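Local structure of assembly chaperone of ribosomal protein L4 (Acl4) (Chaetomium thermophilum, 5TQB) at residues 103-117 with 141-155. The protein probably acts as a dedicated assembly chaperone that binds ribosomal protein L4 through an all-helical TPR-like scaffold. Numbering follows the deposited sequence.
With EDO (1,2-ethanediol), chain I.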
ATOM      1  N   VAL B 103      15.067  11.688  16.896  1.00 61.19           N
ATOM      2  CA  VAL B 103      14.625  11.051  18.131  1.00 60.18           C
ATOM      3  C   VAL B 103      13.949  12.063  19.060  1.00 59.15           C
ATOM      4  O   VAL B 103      12.947  11.752  19.705  1.00 58.12           O
ATOM      5  CB  VAL B 103      15.801  10.405  18.874  1.00 57.84           C
ATOM      6  CG1 VAL B 103      15.343   9.841  20.215  1.00 56.98           C
ATOM      7  CG2 VAL B 103      16.418   9.307  18.026  1.00 58.64           C
ATOM      8  N   ALA B 104      14.513  13.265  19.127  1.00 58.28           N
ATOM      9  CA  ALA B 104      13.957  14.330  19.951  1.00 61.25           C
ATOM     10  C   ALA B 104      12.537  14.665  19.497  1.00 63.23           C
ATOM     11  O   ALA B 104      11.624  14.757  20.315  1.00 67.58           O
ATOM     12  CB  ALA B 104      14.844  15.568  19.889  1.00 59.14           C
ATOM     13  N   TRP B 105      12.352  14.835  18.191  1.00 60.92           N
ATOM     14  CA  TRP B 105      11.026  15.103  17.643  1.00 60.75           C
ATOM     15  C   TRP B 105      10.067  13.935  17.885  1.00 58.61           C
ATOM     16  O   TRP B 105       8.904  14.136  18.247  1.00 55.11           O
ATOM     17  CB  TRP B 105      11.111  15.404  16.145  1.00 60.99           C
ATOM     18  CG  TRP B 105      11.580  16.791  15.821  1.00 62.10           C
ATOM     19  CD1 TRP B 105      12.681  17.133  15.093  1.00 63.56           C
ATOM     20  CD2 TRP B 105      10.958  18.022  16.211  1.00 63.61           C
ATOM     21  NE1 TRP B 105      12.784  18.500  15.004  1.00 65.09           N
ATOM     22  CE2 TRP B 105      11.741  19.070  15.685  1.00 64.50           C
ATOM     23  CE3 TRP B 105       9.816  18.341  16.956  1.00 63.93           C
ATOM     24  CZ2 TRP B 105      11.419  20.413  15.877  1.00 65.15           C
ATOM     25  CZ3 TRP B 105       9.500  19.675  17.149  1.00 65.66           C
ATOM     26  CH2 TRP B 105      10.297  20.695  16.609  1.00 66.71           C
ATOM     27  N   PHE B 106      10.560  12.715  17.687  1.00 59.79           N
ATOM     28  CA  PHE B 106       9.750  11.517  17.879  1.00 60.89           C
ATOM     29  C   PHE B 106       9.304  11.411  19.331  1.00 64.23           C
ATOM     30  O   PHE B 106       8.163  11.037  19.614  1.00 64.10           O
ATOM     31  CB  PHE B 106      10.547  10.261  17.502  1.00 58.34           C
ATOM     32  CG  PHE B 106      10.564   9.952  16.024  1.00 57.25           C
ATOM     33  CD1 PHE B 106      11.739   9.540  15.404  1.00 58.84           C
ATOM     34  CD2 PHE B 106       9.410  10.030  15.263  1.00 58.48           C
ATOM     35  CE1 PHE B 106      11.764   9.237  14.049  1.00 55.76           C
ATOM     36  CE2 PHE B 106       9.429   9.732  13.910  1.00 57.61           C
ATOM     37  CZ  PHE B 106      10.608   9.334  13.304  1.00 56.66           C
ATOM     38  N   GLU B 107      10.213  11.730  20.248  1.00 67.50           N
ATOM     39  CA  GLU B 107       9.923  11.649  21.675  1.00 70.83           C
ATOM     40  C   GLU B 107       8.831  12.636  22.055  1.00 66.13           C
ATOM     41  O   GLU B 107       7.924  12.305  22.815  1.00 67.29           O
ATOM     42  CB  GLU B 107      11.184  11.907  22.505  1.00 77.96           C
ATOM     43  CG  GLU B 107      12.075  10.684  22.668  1.00 84.95           C
ATOM     44  CD  GLU B 107      13.332  10.967  23.482  1.00 94.23           C
ATOM     45  OE1 GLU B 107      13.545  12.132  23.881  1.00 97.10           O
ATOM     46  OE2 GLU B 107      14.109  10.017  23.723  1.00 97.56           O
ATOM     47  N   ARG B 108       8.918  13.848  21.520  1.00 64.01           N
ATOM     48  CA  ARG B 108       7.886  14.851  21.744  1.00 64.33           C
ATOM     49  C   ARG B 108       6.540  14.347  21.240  1.00 64.26           C
ATOM     50  O   ARG B 108       5.504  14.589  21.862  1.00 65.63           O
ATOM     51  CB  ARG B 108       8.243  16.156  21.035  1.00 65.97           C
ATOM     52  CG  ARG B 108       9.351  16.939  21.722  1.00 66.62           C
ATOM     53  CD  ARG B 108       8.960  18.381  21.978  1.00 71.52           C
ATOM     54  NE  ARG B 108       9.548  19.306  21.014  1.00 73.56           N
ATOM     55  CZ  ARG B 108       9.051  20.508  20.734  1.00 75.31           C
ATOM     56  NH1 ARG B 108       7.938  20.932  21.321  1.00 71.86           N
ATOM     57  NH2 ARG B 108       9.662  21.286  19.852  1.00 78.69           N
ATOM     58  N   GLY B 109       6.565  13.638  20.116  1.00 61.25           N
ATOM     59  CA  GLY B 109       5.356  13.095  19.529  1.00 59.33           C
ATOM     60  C   GLY B 109       4.788  11.964  20.362  1.00 59.77           C
ATOM     61  O   GLY B 109       3.573  11.860  20.551  1.00 60.57           O
ATOM     62  N   ALA B 110       5.675  11.107  20.856  1.00 60.57           N
ATOM     63  CA  ALA B 110       5.272  10.000  21.712  1.00 63.77           C
ATOM     64  C   ALA B 110       4.639  10.522  23.002  1.00 64.82           C
ATOM     65  O   ALA B 110       3.643   9.973  23.476  1.00 65.37           O
ATOM     66  CB  ALA B 110       6.465   9.112  22.024  1.00 64.35           C
ATOM     67  N   THR B 111       5.214  11.587  23.559  1.00 65.59           N
ATOM     68  CA  THR B 111       4.701  12.190  24.790  1.00 68.89           C
ATOM     69  C   THR B 111       3.251  12.642  24.621  1.00 67.40           C
ATOM     70  O   THR B 111       2.406  12.370  25.475  1.00 65.41           O
ATOM     71  CB  THR B 111       5.553  13.403  25.227  1.00 69.52           C
ATOM     72  OG1 THR B 111       6.898  12.984  25.470  1.00 70.98           O
ATOM     73  CG2 THR B 111       4.999  14.034  26.498  1.00 70.09           C
ATOM     74  N   VAL B 112       2.970  13.332  23.519  1.00 66.38           N
ATOM     75  CA  VAL B 112       1.619  13.801  23.232  1.00 65.58           C
ATOM     76  C   VAL B 112       0.671  12.619  23.082  1.00 64.73           C
ATOM     77  O   VAL B 112      -0.419  12.619  23.648  1.00 66.07           O
ATOM     78  CB  VAL B 112       1.583  14.656  21.951  1.00 63.52           C
ATOM     79  CG1 VAL B 112       0.152  15.054  21.597  1.00 61.26           C
ATOM     80  CG2 VAL B 112       2.447  15.897  22.124  1.00 64.31           C
ATOM     81  N   LEU B 113       1.095  11.614  22.323  1.00 63.25           N
ATOM     82  CA  LEU B 113       0.284  10.418  22.110  1.00 64.74           C
ATOM     83  C   LEU B 113      -0.035   9.692  23.416  1.00 66.50           C
ATOM     84  O   LEU B 113      -1.178   9.302  23.646  1.00 69.40           O
ATOM     85  CB  LEU B 113       0.989   9.457  21.149  1.00 64.27           C
ATOM     86  CG  LEU B 113       0.993   9.855  19.674  1.00 63.80           C
ATOM     87  CD1 LEU B 113       1.991   9.002  18.889  1.00 65.45           C
ATOM     88  CD2 LEU B 113      -0.401   9.743  19.077  1.00 60.71           C
ATOM     89  N   ARG B 114       0.970   9.505  24.268  1.00 65.98           N
ATOM     90  CA  ARG B 114       0.766   8.793  25.527  1.00 68.50           C
ATOM     91  C   ARG B 114      -0.244   9.494  26.433  1.00 70.07           C
ATOM     92  O   ARG B 114      -1.029   8.834  27.118  1.00 70.57           O
ATOM     93  CB  ARG B 114       2.088   8.611  26.268  1.00 71.47           C
ATOM     94  CG  ARG B 114       2.658   7.214  26.145  1.00 74.09           C
ATOM     95  CD  ARG B 114       3.886   7.057  27.006  1.00 77.18           C
ATOM     96  NE  ARG B 114       5.023   7.813  26.485  1.00 76.56           N
ATOM     97  CZ  ARG B 114       6.051   7.285  25.830  1.00 72.46           C
ATOM     98  NH1 ARG B 114       6.115   5.977  25.600  1.00 71.47           N
ATOM     99  NH2 ARG B 114       7.028   8.073  25.405  1.00 71.72           N
ATOM    100  N   ALA B 115      -0.222  10.824  26.431  1.00 69.80           N
ATOM    101  CA  ALA B 115      -1.165  11.611  27.223  1.00 70.04           C
ATOM    102  C   ALA B 115      -2.587  11.471  26.679  1.00 70.96           C
ATOM    103  O   ALA B 115      -3.540  11.343  27.442  1.00 70.54           O
ATOM    104  CB  ALA B 115      -0.747  13.070  27.244  1.00 68.78           C
ATOM    105  N   GLN B 116      -2.719  11.492  25.356  1.00 73.55           N
ATOM    106  CA  GLN B 116      -4.018  11.327  24.708  1.00 73.56           C
ATOM    107  C   GLN B 116      -4.596   9.941  24.983  1.00 73.96           C
ATOM    108  O   GLN B 116      -5.784   9.803  25.280  1.00 76.88           O
ATOM    109  CB  GLN B 116      -3.888  11.546  23.204  1.00 72.01           C
ATOM    110  CG  GLN B 116      -3.608  12.981  22.813  1.00 73.21           C
ATOM    111  CD  GLN B 116      -3.396  13.139  21.325  1.00 77.39           C
ATOM    112  OE1 GLN B 116      -3.080  12.178  20.625  1.00 78.93           O
ATOM    113  NE2 GLN B 116      -3.574  14.356  20.831  1.00 80.53           N
ATOM    114  N   ILE B 117      -3.748   8.922  24.877  1.00 71.84           N
ATOM    115  CA  ILE B 117      -4.123   7.555  25.229  1.00 71.59           C
ATOM    116  C   ILE B 117      -4.654   7.499  26.654  1.00 73.95           C
ATOM    117  O   ILE B 117      -5.713   6.928  26.907  1.00 74.00           O
ATOM    118  CB  ILE B 117      -2.919   6.596  25.107  1.00 69.30           C
ATOM    119  CG1 ILE B 117      -2.554   6.397  23.637  1.00 68.76           C
ATOM    120  CG2 ILE B 117      -3.232   5.236  25.729  1.00 68.51           C
ATOM    121  CD1 ILE B 117      -1.208   5.755  23.415  1.00 66.70           C
ATOM    122  N   LYS B 141      -4.607   5.178  18.509  1.00 65.74           N
ATOM    123  CA  LYS B 141      -3.567   5.969  19.151  1.00 65.39           C
ATOM    124  C   LYS B 141      -2.377   5.112  19.595  1.00 62.39           C
ATOM    125  O   LYS B 141      -1.229   5.520  19.443  1.00 60.22           O
ATOM    126  CB  LYS B 141      -4.134   6.723  20.354  1.00 67.33           C
ATOM    127  CG  LYS B 141      -4.213   8.224  20.159  1.00 71.00           C
ATOM    128  CD  LYS B 141      -5.225   8.589  19.093  1.00 74.61           C
ATOM    129  CE  LYS B 141      -5.433  10.094  19.015  1.00 75.99           C
ATOM    130  NZ  LYS B 141      -4.196  10.817  18.611  1.00 75.53           N
ATOM    131  N   ARG B 142      -2.656   3.938  20.156  1.00 61.77           N
ATOM    132  CA  ARG B 142      -1.603   3.033  20.610  1.00 64.91           C
ATOM    133  C   ARG B 142      -0.774   2.521  19.437  1.00 64.82           C
ATOM    134  O   ARG B 142       0.432   2.294  19.568  1.00 63.62           O
ATOM    135  CB  ARG B 142      -2.199   1.852  21.380  1.00 66.36           C
ATOM    136  CG  ARG B 142      -2.574   2.178  22.814  1.00 69.38           C
ATOM    137  CD  ARG B 142      -3.259   1.006  23.501  1.00 70.61           C
ATOM    138  NE  ARG B 142      -3.504   1.279  24.914  1.00 72.11           N
ATOM    139  CZ  ARG B 142      -4.379   0.619  25.668  1.00 76.11           C
ATOM    140  NH1 ARG B 142      -5.111  -0.360  25.151  1.00 78.52           N
ATOM    141  NH2 ARG B 142      -4.528   0.942  26.943  1.00 77.52           N
ATOM    142  N   ARG B 143      -1.424   2.342  18.291  1.00 63.75           N
ATOM    143  CA  ARG B 143      -0.731   1.878  17.096  1.00 64.21           C
ATOM    144  C   ARG B 143       0.190   2.959  16.545  1.00 62.59           C
ATOM    145  O   ARG B 143       1.309   2.663  16.130  1.00 62.74           O
ATOM    146  CB  ARG B 143      -1.729   1.421  16.037  1.00 65.80           C
ATOM    147  CG  ARG B 143      -2.401   0.117  16.397  1.00 70.02           C
ATOM    148  CD  ARG B 143      -3.619  -0.142  15.543  1.00 72.50           C
ATOM    149  NE  ARG B 143      -4.329  -1.336  15.986  1.00 77.02           N
ATOM    150  CZ  ARG B 143      -5.506  -1.723  15.512  1.00 78.70           C
ATOM    151  NH1 ARG B 143      -6.113  -1.005  14.578  1.00 76.36           N
ATOM    152  NH2 ARG B 143      -6.074  -2.826  15.976  1.00 82.55           N
ATOM    153  N   ARG B 144      -0.271   4.208  16.557  1.00 58.38           N
ATOM    154  CA  ARG B 144       0.565   5.325  16.123  1.00 58.38           C
ATOM    155  C   ARG B 144       1.769   5.461  17.048  1.00 56.67           C
ATOM    156  O   ARG B 144       2.878   5.775  16.603  1.00 52.02           O
ATOM    157  CB  ARG B 144      -0.226   6.642  16.117  1.00 61.43           C
ATOM    158  CG  ARG B 144      -1.376   6.716  15.107  1.00 62.83           C
ATOM    159  CD  ARG B 144      -0.917   6.590  13.653  1.00 62.33           C
ATOM    160  NE  ARG B 144      -0.874   5.197  13.204  1.00 62.21           N
ATOM    161  CZ  ARG B 144      -1.946   4.445  12.966  1.00 64.24           C
ATOM    162  NH1 ARG B 144      -3.174   4.934  13.141  1.00 64.52           N
ATOM    163  NH2 ARG B 144      -1.794   3.190  12.562  1.00 62.40           N
ATOM    164  N   LEU B 145       1.542   5.239  18.341  1.00 61.77           N
ATOM    165  CA  LEU B 145       2.612   5.293  19.329  1.00 63.28           C
ATOM    166  C   LEU B 145       3.603   4.163  19.096  1.00 64.58           C
ATOM    167  O   LEU B 145       4.811   4.380  19.124  1.00 67.18           O
ATOM    168  CB  LEU B 145       2.055   5.199  20.750  1.00 65.24           C
ATOM    169  CG  LEU B 145       3.112   5.164  21.865  1.00 65.92           C
ATOM    170  CD1 LEU B 145       3.973   6.419  21.846  1.00 63.44           C
ATOM    171  CD2 LEU B 145       2.461   4.994  23.228  1.00 68.25           C
ATOM    172  N   ALA B 146       3.084   2.958  18.871  1.00 62.72           N
ATOM    173  CA  ALA B 146       3.924   1.790  18.632  1.00 62.99           C
ATOM    174  C   ALA B 146       4.805   2.018  17.410  1.00 63.87           C
ATOM    175  O   ALA B 146       6.002   1.703  17.416  1.00 64.04           O
ATOM    176  CB  ALA B 146       3.066   0.561  18.439  1.00 63.30           C
ATOM    177  N   GLU B 147       4.205   2.580  16.366  1.00 61.36           N
ATOM    178  CA  GLU B 147       4.929   2.905  15.147  1.00 57.51           C
ATOM    179  C   GLU B 147       5.991   3.974  15.403  1.00 54.94           C
ATOM    180  O   GLU B 147       7.026   3.996  14.744  1.00 52.34           O
ATOM    181  CB  GLU B 147       3.956   3.376  14.064  1.00 52.48           C
ATOM    182  CG  GLU B 147       3.048   2.276  13.515  1.00 55.77           C
ATOM    183  CD  GLU B 147       1.762   2.822  12.878  1.00 58.84           C
ATOM    184  OE1 GLU B 147       1.689   4.040  12.608  1.00 55.21           O
ATOM    185  OE2 GLU B 147       0.820   2.030  12.653  1.00 60.36           O
ATOM    186  N   THR B 148       5.732   4.858  16.363  1.00 56.02           N
ATOM    187  CA  THR B 148       6.677   5.918  16.703  1.00 53.78           C
ATOM    188  C   THR B 148       7.895   5.328  17.406  1.00 56.73           C
ATOM    189  O   THR B 148       9.034   5.733  17.153  1.00 56.41           O
ATOM    190  CB  THR B 148       6.024   6.983  17.607  1.00 52.24           C
ATOM    191  OG1 THR B 148       4.948   7.620  16.900  1.00 57.73           O
ATOM    192  CG2 THR B 148       7.032   8.039  18.023  1.00 50.63           C
ATOM    193  N   LEU B 149       7.654   4.371  18.292  1.00 56.04           N
ATOM    194  CA  LEU B 149       8.743   3.739  19.013  1.00 59.75           C
ATOM    195  C   LEU B 149       9.587   2.965  18.010  1.00 61.72           C
ATOM    196  O   LEU B 149      10.817   3.006  18.057  1.00 63.99           O
ATOM    197  CB  LEU B 149       8.201   2.830  20.120  1.00 60.92           C
ATOM    198  CG  LEU B 149       7.291   3.541  21.137  1.00 62.13           C
ATOM    199  CD1 LEU B 149       6.773   2.567  22.179  1.00 64.37           C
ATOM    200  CD2 LEU B 149       7.997   4.703  21.804  1.00 60.88           C
ATOM    201  N   CYS B 150       8.917   2.297  17.075  1.00 60.78           N
ATOM    202  CA  CYS B 150       9.601   1.554  16.026  1.00 56.15           C
ATOM    203  C   CYS B 150      10.417   2.497  15.158  1.00 56.69           C
ATOM    204  O   CYS B 150      11.520   2.158  14.728  1.00 58.67           O
ATOM    205  CB  CYS B 150       8.596   0.791  15.166  1.00 53.66           C
ATOM    206  SG  CYS B 150       7.849  -0.651  15.990  1.00 65.48           S
ATOM    207  N   ALA B 151       9.883   3.685  14.901  1.00 56.17           N
ATOM    208  CA  ALA B 151      10.620   4.660  14.111  1.00 56.31           C
ATOM    209  C   ALA B 151      11.931   5.024  14.809  1.00 55.89           C
ATOM    210  O   ALA B 151      12.956   5.202  14.156  1.00 61.52           O
ATOM    211  CB  ALA B 151       9.788   5.894  13.865  1.00 54.34           C
ATOM    212  N   VAL B 152      11.893   5.124  16.134  1.00 53.46           N
ATOM    213  CA  VAL B 152      13.082   5.451  16.917  1.00 57.81           C
ATOM    214  C   VAL B 152      14.084   4.293  16.905  1.00 58.72           C
ATOM    215  O   VAL B 152      15.291   4.510  16.809  1.00 60.03           O
ATOM    216  CB  VAL B 152      12.709   5.826  18.369  1.00 60.72           C
ATOM    217  CG1 VAL B 152      13.954   6.091  19.206  1.00 63.93           C
ATOM    218  CG2 VAL B 152      11.818   7.053  18.373  1.00 60.23           C
ATOM    219  N   VAL B 153      13.574   3.068  17.000  1.00 59.87           N
ATOM    220  CA  VAL B 153      14.405   1.874  16.879  1.00 62.17           C
ATOM    221  C   VAL B 153      15.264   1.940  15.620  1.00 63.47           C
ATOM    222  O   VAL B 153      16.466   1.665  15.664  1.00 66.24           O
ATOM    223  CB  VAL B 153      13.541   0.583  16.850  1.00 68.17           C
ATOM    224  CG1 VAL B 153      14.367  -0.629  16.416  1.00 68.46           C
ATOM    225  CG2 VAL B 153      12.910   0.326  18.216  1.00 67.85           C
ATOM    226  N   GLU B 154      14.644   2.322  14.508  1.00 61.33           N
ATOM    227  CA  GLU B 154      15.312   2.329  13.210  1.00 61.03           C
ATOM    228  C   GLU B 154      16.357   3.445  13.100  1.00 63.03           C
ATOM    229  O   GLU B 154      17.331   3.317  12.352  1.00 63.46           O
ATOM    230  CB  GLU B 154      14.274   2.427  12.083  1.00 60.77           C
ATOM    231  CG  GLU B 154      13.413   1.165  11.938  1.00 63.29           C
ATOM    232  CD  GLU B 154      12.067   1.412  11.241  1.00 66.85           C
ATOM    233  OE1 GLU B 154      11.887   2.485  10.621  1.00 63.38           O
ATOM    234  OE2 GLU B 154      11.185   0.524  11.318  1.00 66.79           O
ATOM    235  N   VAL B 155      16.171   4.534  13.842  1.00 62.18           N
ATOM    236  CA  VAL B 155      17.192   5.580  13.901  1.00 61.51           C
ATOM    237  C   VAL B 155      18.432   5.048  14.626  1.00 62.71           C
ATOM    238  O   VAL B 155      19.566   5.327  14.225  1.00 59.01           O
ATOM    239  CB  VAL B 155      16.687   6.851  14.619  1.00 60.92           C
ATOM    240  CG1 VAL B 155      17.774   7.909  14.664  1.00 59.88           C
ATOM    241  CG2 VAL B 155      15.458   7.413  13.920  1.00 61.60           C
TER
HETATM  242  C1  EDO I 405       0.595   4.344   9.515  1.00 96.37           C
HETATM  243  O1  EDO I 405       0.913   2.975   9.377  1.00 95.15           O
HETATM  244  C2  EDO I 405       1.839   5.167   9.268  1.00 98.32           C
HETATM  245  O2  EDO I 405       2.933   4.534   9.893  1.00100.82           O
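Phe106 and Leu145 are the two knobs of a long antiparallel helix hairpin, each filling a hole on the partner helix. The Phe106 ring sits among Thr148, Ala151, Val152 and Val155: Ala151 CB lies over one face, 3.9 Å from the ring centroid in a CH-pi contact, and Val155 CG2 meets the edge near the ring plane. Val152 CG2 comes in obliquely, 3.6 Å from Phe106 CB. In return, Leu145, its CG anti to the backbone N (chi1 177°), splits its branches: CD1 rests on Ala110 CB at 3.7 Å, while CD2 touches Arg114 CG and Ile117 CD1. The Arg114 guanidinium then lays one face over Leu145 CD1 and pairs with Glu176.

Helices 100-125 and 131-156 are antiparallel neighbours in an all-helical array, consistent with the alpha-solenoid architecture of TPR-family proteins; the N-to-C directions of the two segments make 156°, close to antiparallel, and their axes come within 9.5 Å. Helices 166-180 and 185-197 pack on segment 141-155, and another protein chain packs on Thr148 and Ala151.

Beside this apolar seam, Lys141 NZ donates to Gln116 OE1 at 2.7 Å, from above the amide plane, and also forms a salt bridge with Glu79. Thr148 turns CG2 toward the carbonyl of Phe106 and spends its hydroxyl on Arg144 O (OG1 to O, 2.8 Å). Arg144 bends at chi2 and chi3 to grip Glu147 side-on, NE to OE1 and NH2 to OE2, both at 2.9 Å; Trp184 NE1 also bonds OE2, and an ethanediol hydroxyl, O2, donates to OE1. A glutamine at Glu147 would probably leave the Arg144 guanidinium without its paired charge and freer to turn, since an amide offers only one oxygen to its two nitrogens.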